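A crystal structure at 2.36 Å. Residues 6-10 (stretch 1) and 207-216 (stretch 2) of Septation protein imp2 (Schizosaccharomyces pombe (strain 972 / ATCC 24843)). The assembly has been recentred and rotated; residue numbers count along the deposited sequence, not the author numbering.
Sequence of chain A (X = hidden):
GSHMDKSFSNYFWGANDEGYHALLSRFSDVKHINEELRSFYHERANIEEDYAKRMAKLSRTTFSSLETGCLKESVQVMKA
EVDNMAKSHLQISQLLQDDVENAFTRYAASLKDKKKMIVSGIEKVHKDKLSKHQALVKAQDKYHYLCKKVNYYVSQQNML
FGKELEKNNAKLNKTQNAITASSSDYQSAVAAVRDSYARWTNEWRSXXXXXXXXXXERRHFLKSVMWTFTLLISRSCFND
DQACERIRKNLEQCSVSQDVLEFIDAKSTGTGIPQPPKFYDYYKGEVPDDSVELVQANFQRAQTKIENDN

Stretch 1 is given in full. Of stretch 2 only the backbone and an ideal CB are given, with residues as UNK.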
# COMPACT_ATOMS: atom_id res chain seq x y z
N LYS A 6 18.91 -5.32 42.96
CA LYS A 6 19.52 -5.41 41.64
C LYS A 6 19.23 -4.14 40.83
O LYS A 6 18.35 -4.13 39.97
CB LYS A 6 19.00 -6.63 40.89
CG LYS A 6 19.97 -7.22 39.88
CD LYS A 6 20.89 -8.24 40.53
CE LYS A 6 21.65 -9.03 39.49
NZ LYS A 6 22.42 -10.16 40.09
N SER A 7 19.99 -3.08 41.09
CA SER A 7 19.74 -1.79 40.45
C SER A 7 21.02 -1.12 39.98
O SER A 7 22.12 -1.59 40.27
CB SER A 7 19.00 -0.86 41.42
OG SER A 7 19.77 -0.64 42.59
N PHE A 8 20.88 -0.01 39.25
CA PHE A 8 22.02 0.77 38.78
C PHE A 8 22.84 1.30 39.96
O PHE A 8 24.05 1.50 39.85
CB PHE A 8 21.57 1.94 37.91
CG PHE A 8 21.18 1.56 36.50
CD1 PHE A 8 20.88 0.24 36.17
CD2 PHE A 8 21.10 2.52 35.51
CE1 PHE A 8 20.52 -0.10 34.88
CE2 PHE A 8 20.75 2.19 34.22
CZ PHE A 8 20.45 0.88 33.90
N SER A 9 22.15 1.53 41.08
CA SER A 9 22.77 2.08 42.28
C SER A 9 23.89 1.20 42.82
O SER A 9 24.91 1.70 43.28
CB SER A 9 21.72 2.28 43.37
OG SER A 9 20.68 3.13 42.94
N ASN A 10 23.70 -0.12 42.74
CA ASN A 10 24.61 -1.05 43.39
C ASN A 10 25.56 -1.75 42.43
O ASN A 10 26.42 -2.52 42.86
CB ASN A 10 23.82 -2.11 44.16
CG ASN A 10 23.03 -1.52 45.31
OD1 ASN A 10 23.38 -0.46 45.83
ND2 ASN A 10 21.97 -2.21 45.72
N UNK A 207 21.78 9.79 40.80
CA UNK A 207 21.90 9.81 39.35
C UNK A 207 21.62 8.44 38.75
O UNK A 207 20.97 8.33 37.72
CB UNK A 207 23.29 10.29 38.94
N UNK A 208 22.11 7.39 39.41
CA UNK A 208 21.89 6.03 38.95
C UNK A 208 20.41 5.67 38.94
O UNK A 208 19.94 4.98 38.03
CB UNK A 208 22.66 5.05 39.83
N UNK A 209 19.68 6.13 39.95
CA UNK A 209 18.24 5.92 40.00
C UNK A 209 17.56 6.56 38.80
O UNK A 209 16.73 5.94 38.14
CB UNK A 209 17.66 6.48 41.30
N UNK A 210 17.93 7.81 38.51
CA UNK A 210 17.37 8.54 37.38
C UNK A 210 17.77 7.91 36.05
O UNK A 210 16.98 7.88 35.11
CB UNK A 210 17.82 10.00 37.42
N UNK A 211 19.00 7.41 35.98
CA UNK A 211 19.49 6.76 34.77
C UNK A 211 18.79 5.43 34.55
O UNK A 211 18.56 5.02 33.41
CB UNK A 211 21.00 6.55 34.85
N UNK A 212 18.44 4.75 35.64
CA UNK A 212 17.70 3.50 35.54
C UNK A 212 16.26 3.76 35.11
O UNK A 212 15.67 2.98 34.37
CB UNK A 212 17.73 2.75 36.87
N UNK A 213 15.69 4.87 35.58
CA UNK A 213 14.36 5.27 35.17
C UNK A 213 14.32 5.46 33.66
O UNK A 213 13.44 4.94 32.98
CB UNK A 213 13.93 6.55 35.89
N UNK A 214 15.31 6.19 33.14
CA UNK A 214 15.39 6.46 31.71
C UNK A 214 15.48 5.18 30.89
O UNK A 214 14.82 5.05 29.86
CB UNK A 214 16.60 7.35 31.41
N UNK A 215 16.29 4.23 31.35
CA UNK A 215 16.45 2.97 30.64
C UNK A 215 15.16 2.15 30.66
O UNK A 215 14.76 1.59 29.64
CB UNK A 215 17.60 2.16 31.25
N UNK A 216 14.51 2.10 31.82
CA UNK A 216 13.25 1.37 31.94
C UNK A 216 12.14 2.00 31.10
O UNK A 216 11.35 1.29 30.49
CB UNK A 216 12.82 1.31 33.41

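Throughout stretch 2 the backbone angles are helical, so side chains that face stretch 1 recur every three or four residues, and Phe8 is the main thing they meet. Position 207 has nothing of stretch 1 within 5.5 Å of its ideal CB, so stretch 1 sets no preference; it is Thr207, whose OG1 is hydrogen-bonded elsewhere in the structure.

At position 208 CA-to-CB points toward stretch 1, and the ideal CB already lies 3.8 Å from both Phe8 C and Ser9 N. With the backbones so near, a small side chain such as alanine, serine or cysteine suits best. The residue is Cys208. Its CB packs 3.8 Å from Phe8 CB, while SG, placed by an m rotamer, lies 3.5 Å from Phe8 O.

Position 209 points away, yet its ideal CB is 4.8 Å from Ser9 OG, so a polar side chain that bends back could reach the hydroxyl; aspartate or asparagine would suit, with glutamate or glutamine possible. Asp209 brings OD1 to 3.0 Å from Ser9 OG; the same oxygen is hydrogen-bonded elsewhere in the structure. Position 210 points away into space that stretch 1 leaves empty, which suits a long polar chain; Lys210 extends there.

Position 211 points sideways, with its ideal CB 4.1 Å from Phe8 CD2. An aliphatic residue could flank the ring, and Leu211 does so, its CB 4.1 Å from Phe8 CD2.

Position 212 is the most demanding. CA-to-CB points toward stretch 1 and the ideal CB is 3.6 Å from Phe8 CD2, so the first carbon must lie against the ring, while the backbone N of Phe8 offers a donor farther along. A chain with a methylene base and an acceptor at its end, glutamine or glutamate, answers both needs. In Gln212, CB sits over the ring face, 3.8 Å from the centroid of Phe8, in a CH-pi contact. The extended t, t chain then carries OE1 to accept a nearly straight hydrogen bond from Phe8 N (3.0 Å, 169°). The amide's other end, NE2, is free to donate to an acceptor at position 216.

Position 213 points away, and stretch 1 sets no preference; Asp213 makes no contact with it, and its OD1 is hydrogen-bonded elsewhere in the structure. Position 214 points sideways with nothing of stretch 1 within 5.5 Å of its ideal CB, so many types fit; Ile214 makes no contact with it.

Position 215 points toward stretch 1, its ideal CB 4.1 Å from Phe8 CZ, so a methylene there can close the pocket whatever lies beyond. Glu215 provides that CB, then turns its carboxylate away. With 208, 211 and 212 it completes the hole that holds Phe8. Position 216 points sideways, its CB equally out of reach of stretch 1, but an acceptor one helical turn after 212 could take the amide NH2, so glutamate, glutamine, aspartate or asparagine could suit. In Glu216, OE2 accepts the hydrogen bond from Gln212 NE2 at 2.9 Å.

Stretch 2 (207-216) TCDKLQDIEE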
# COMPACT_ATOMS: atom_id res chain seq x y z
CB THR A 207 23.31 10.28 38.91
OG1 THR A 207 23.58 11.57 39.47
CG2 THR A 207 23.40 10.37 37.40
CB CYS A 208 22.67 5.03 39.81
SG CYS A 208 24.43 4.95 39.45
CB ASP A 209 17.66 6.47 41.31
CG ASP A 209 17.86 5.54 42.49
OD1 ASP A 209 17.95 4.31 42.27
OD2 ASP A 209 17.92 6.03 43.63
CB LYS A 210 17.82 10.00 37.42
CG LYS A 210 17.26 10.79 38.59
CD LYS A 210 17.70 12.24 38.54
CE LYS A 210 17.17 13.01 39.74
NZ LYS A 210 17.74 14.38 39.81
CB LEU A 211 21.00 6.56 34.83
CG LEU A 211 21.82 7.85 34.66
CD1 LEU A 211 23.30 7.58 34.83
CD2 LEU A 211 21.53 8.48 33.31
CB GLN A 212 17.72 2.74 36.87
CG GLN A 212 17.02 1.39 36.81
CD GLN A 212 17.19 0.59 38.08
OE1 GLN A 212 18.03 0.91 38.92
NE2 GLN A 212 16.40 -0.47 38.23
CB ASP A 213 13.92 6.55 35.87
CG ASP A 213 13.59 6.34 37.33
OD1 ASP A 213 13.42 5.17 37.74
OD2 ASP A 213 13.49 7.34 38.08
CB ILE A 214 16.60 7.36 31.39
CG1 ILE A 214 16.35 8.79 31.88
CG2 ILE A 214 16.90 7.37 29.89
CD1 ILE A 214 17.50 9.74 31.62
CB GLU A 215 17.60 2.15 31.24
CG GLU A 215 17.78 0.77 30.63
CD GLU A 215 18.03 0.81 29.13
OE1 GLU A 215 18.54 1.84 28.62
OE2 GLU A 215 17.72 -0.19 28.45
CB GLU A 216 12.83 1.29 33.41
CG GLU A 216 13.74 0.42 34.26
CD GLU A 216 13.38 0.47 35.73
OE1 GLU A 216 12.45 1.23 36.09
OE2 GLU A 216 14.02 -0.25 36.52
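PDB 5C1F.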